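Local coordinates for putative uncharacterized protein PH0242 (Pyrococcus horikoshii, PDB 3VU1) that is the C-terminal globular domain of an oligosaccharyltransferase of the AglB type, at residues L17-S22 / V245-F250. Sequence-based numbering, arbitrary orientation.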
loop_
_atom_site.group_PDB
_atom_site.type_symbol
_atom_site.label_atom_id
_atom_site.label_comp_id
_atom_site.label_asym_id
_atom_site.label_seq_id
_atom_site.Cartn_x
_atom_site.Cartn_y
_atom_site.Cartn_z
ATOM N N LEU A 17 -4.538 -1.333 17.598
ATOM C CA LEU A 17 -4.485 -2.789 17.753
ATOM C C LEU A 17 -5.777 -3.324 18.311
ATOM O O LEU A 17 -6.216 -4.402 17.899
ATOM C CB LEU A 17 -3.323 -3.240 18.628
ATOM C CG LEU A 17 -1.931 -3.017 18.059
ATOM C CD1 LEU A 17 -0.996 -3.989 18.765
ATOM C CD2 LEU A 17 -1.889 -3.215 16.551
ATOM N N LYS A 18 -6.368 -2.581 19.251
ATOM C CA LYS A 18 -7.644 -2.955 19.842
ATOM C C LYS A 18 -8.681 -3.046 18.725
ATOM O O LYS A 18 -9.420 -4.030 18.634
ATOM C CB LYS A 18 -8.072 -1.953 20.918
ATOM C CG LYS A 18 -9.432 -2.220 21.558
ATOM C CD LYS A 18 -9.952 -0.893 22.100
ATOM C CE LYS A 18 -11.471 -0.837 22.281
ATOM N NZ LYS A 18 -11.955 -1.767 23.342
ATOM N N TRP A 19 -8.696 -2.033 17.865
ATOM C CA TRP A 19 -9.570 -1.994 16.709
ATOM C C TRP A 19 -9.359 -3.188 15.836
ATOM O O TRP A 19 -10.324 -3.879 15.512
ATOM C CB TRP A 19 -9.389 -0.696 15.909
ATOM C CG TRP A 19 -10.458 -0.581 14.861
ATOM C CD1 TRP A 19 -11.745 -0.093 15.031
ATOM C CD2 TRP A 19 -10.402 -1.040 13.469
ATOM N NE1 TRP A 19 -12.462 -0.200 13.874
ATOM C CE2 TRP A 19 -11.726 -0.760 12.896
ATOM C CE3 TRP A 19 -9.444 -1.638 12.679
ATOM C CZ2 TRP A 19 -12.046 -1.061 11.566
ATOM C CZ3 TRP A 19 -9.772 -1.941 11.337
ATOM C CH2 TRP A 19 -11.047 -1.652 10.796
ATOM N N LEU A 20 -8.103 -3.457 15.457
ATOM C CA LEU A 20 -7.805 -4.605 14.611
ATOM C C LEU A 20 -8.310 -5.906 15.211
ATOM O O LEU A 20 -8.971 -6.668 14.514
ATOM C CB LEU A 20 -6.323 -4.712 14.273
ATOM C CG LEU A 20 -5.792 -3.764 13.194
ATOM C CD1 LEU A 20 -4.279 -3.786 13.186
ATOM C CD2 LEU A 20 -6.301 -4.086 11.807
ATOM N N ARG A 21 -8.014 -6.148 16.489
ATOM C CA ARG A 21 -8.504 -7.338 17.222
ATOM C C ARG A 21 -10.022 -7.500 17.229
ATOM O O ARG A 21 -10.500 -8.619 17.257
ATOM C CB ARG A 21 -8.051 -7.338 18.696
ATOM C CG ARG A 21 -6.619 -7.724 18.974
ATOM C CD ARG A 21 -6.362 -7.792 20.483
ATOM N NE ARG A 21 -4.958 -7.473 20.789
ATOM C CZ ARG A 21 -4.527 -6.314 21.293
ATOM N NH1 ARG A 21 -5.396 -5.340 21.598
ATOM N NH2 ARG A 21 -3.222 -6.130 21.512
ATOM N N SER A 22 -10.772 -6.395 17.239
ATOM C CA SER A 22 -12.238 -6.436 17.353
ATOM C C SER A 22 -12.977 -6.470 16.027
ATOM O O SER A 22 -14.136 -6.829 16.009
ATOM C CB SER A 22 -12.760 -5.221 18.131
ATOM O OG SER A 22 -12.395 -5.286 19.499
ATOM N N VAL A 245 -2.050 7.361 14.202
ATOM C CA VAL A 245 -2.106 6.114 13.495
ATOM C C VAL A 245 -3.340 6.077 12.583
ATOM O O VAL A 245 -4.475 6.297 13.037
ATOM C CB VAL A 245 -2.173 4.898 14.455
ATOM C CG1 VAL A 245 -2.427 3.619 13.690
ATOM C CG2 VAL A 245 -0.900 4.744 15.270
ATOM N N ILE A 246 -3.115 5.782 11.298
ATOM C CA ILE A 246 -4.190 5.503 10.365
ATOM C C ILE A 246 -4.052 4.048 9.896
ATOM O O ILE A 246 -2.985 3.638 9.415
ATOM C CB ILE A 246 -4.150 6.466 9.149
ATOM C CG1 ILE A 246 -3.950 7.936 9.624
ATOM C CG2 ILE A 246 -5.399 6.259 8.305
ATOM C CD1 ILE A 246 -3.717 9.013 8.570
ATOM N N VAL A 247 -5.125 3.270 10.039
ATOM C CA VAL A 247 -5.190 1.910 9.487
ATOM C C VAL A 247 -5.854 1.927 8.121
ATOM O O VAL A 247 -7.029 2.274 8.012
ATOM C CB VAL A 247 -6.024 0.994 10.415
ATOM C CG1 VAL A 247 -6.130 -0.434 9.876
ATOM C CG2 VAL A 247 -5.430 1.005 11.805
ATOM N N TYR A 248 -5.116 1.541 7.089
ATOM C CA TYR A 248 -5.654 1.451 5.723
ATOM C C TYR A 248 -5.920 0.021 5.341
ATOM O O TYR A 248 -5.074 -0.835 5.557
ATOM C CB TYR A 248 -4.663 2.014 4.760
ATOM C CG TYR A 248 -4.559 3.520 4.796
ATOM C CD1 TYR A 248 -3.532 4.141 5.498
ATOM C CD2 TYR A 248 -5.498 4.338 4.117
ATOM C CE1 TYR A 248 -3.409 5.519 5.507
ATOM C CE2 TYR A 248 -5.411 5.724 4.144
ATOM C CZ TYR A 248 -4.353 6.305 4.821
ATOM O OH TYR A 248 -4.220 7.669 4.849
ATOM N N GLU A 249 -7.106 -0.262 4.806
ATOM C CA GLU A 249 -7.379 -1.571 4.207
ATOM C C GLU A 249 -6.782 -1.559 2.807
ATOM O O GLU A 249 -6.862 -0.540 2.083
ATOM C CB GLU A 249 -8.862 -1.831 4.129
ATOM C CG GLU A 249 -9.275 -2.994 3.253
ATOM C CD GLU A 249 -10.800 -3.113 3.123
ATOM O OE1 GLU A 249 -11.513 -2.913 4.123
ATOM O OE2 GLU A 249 -11.309 -3.424 2.021
ATOM N N PHE A 250 -6.128 -2.662 2.447
ATOM C CA PHE A 250 -5.532 -2.774 1.132
ATOM C C PHE A 250 -6.489 -3.492 0.224
ATOM O O PHE A 250 -6.979 -4.574 0.564
ATOM C CB PHE A 250 -4.215 -3.514 1.198
ATOM C CG PHE A 250 -3.553 -3.732 -0.137
ATOM C CD1 PHE A 250 -3.089 -2.650 -0.896
ATOM C CD2 PHE A 250 -3.342 -5.036 -0.620
ATOM C CE1 PHE A 250 -2.444 -2.865 -2.107
ATOM C CE2 PHE A 250 -2.718 -5.249 -1.836
ATOM C CZ PHE A 250 -2.257 -4.168 -2.569
#
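Val247, pointing from its strand at the helix, reaches Leu20 and Trp19 with one methyl, a compact example of a helix laid on a β-sheet, here through apolar side chains. CG1 does all the touching: it lies 4.1 Å from Leu20 CD2 and 4.2 Å from Trp19 CZ3, so a single branch meets both a methyl and the six-membered part of the indole, which it approaches obliquely. The torsion explains this choice, since chi1 of 180° sets CG1 opposite the backbone N and extends it toward the helix. The CB of Leu20 leaves the helix neither at the strand nor away from it; chi1 of -77° puts CG beside the backbone N, and CD2 is the methyl that reaches Val247. Around this small cluster, Ile88 of strand 86-90 packs on Leu20, Val239 of strand 236-242 touches both Trp19 and Val247, Tyr240 stacks on the Trp19 ring, and Ala16, one turn back, also meets Val247. Helix 13-23 thus rests on one face of the mixed four-stranded sheet, with strand 245-250 between those two neighbours. Lys18, Arg21 and Ser22 instead occupy the exposed side of the helix. No hydrogen bond or salt bridge spans the two segments, and only 95 Å² is buried between them, which suggests that this contact rests on dispersion and on keeping water out, and supplies only part of the helix-to-sheet interface.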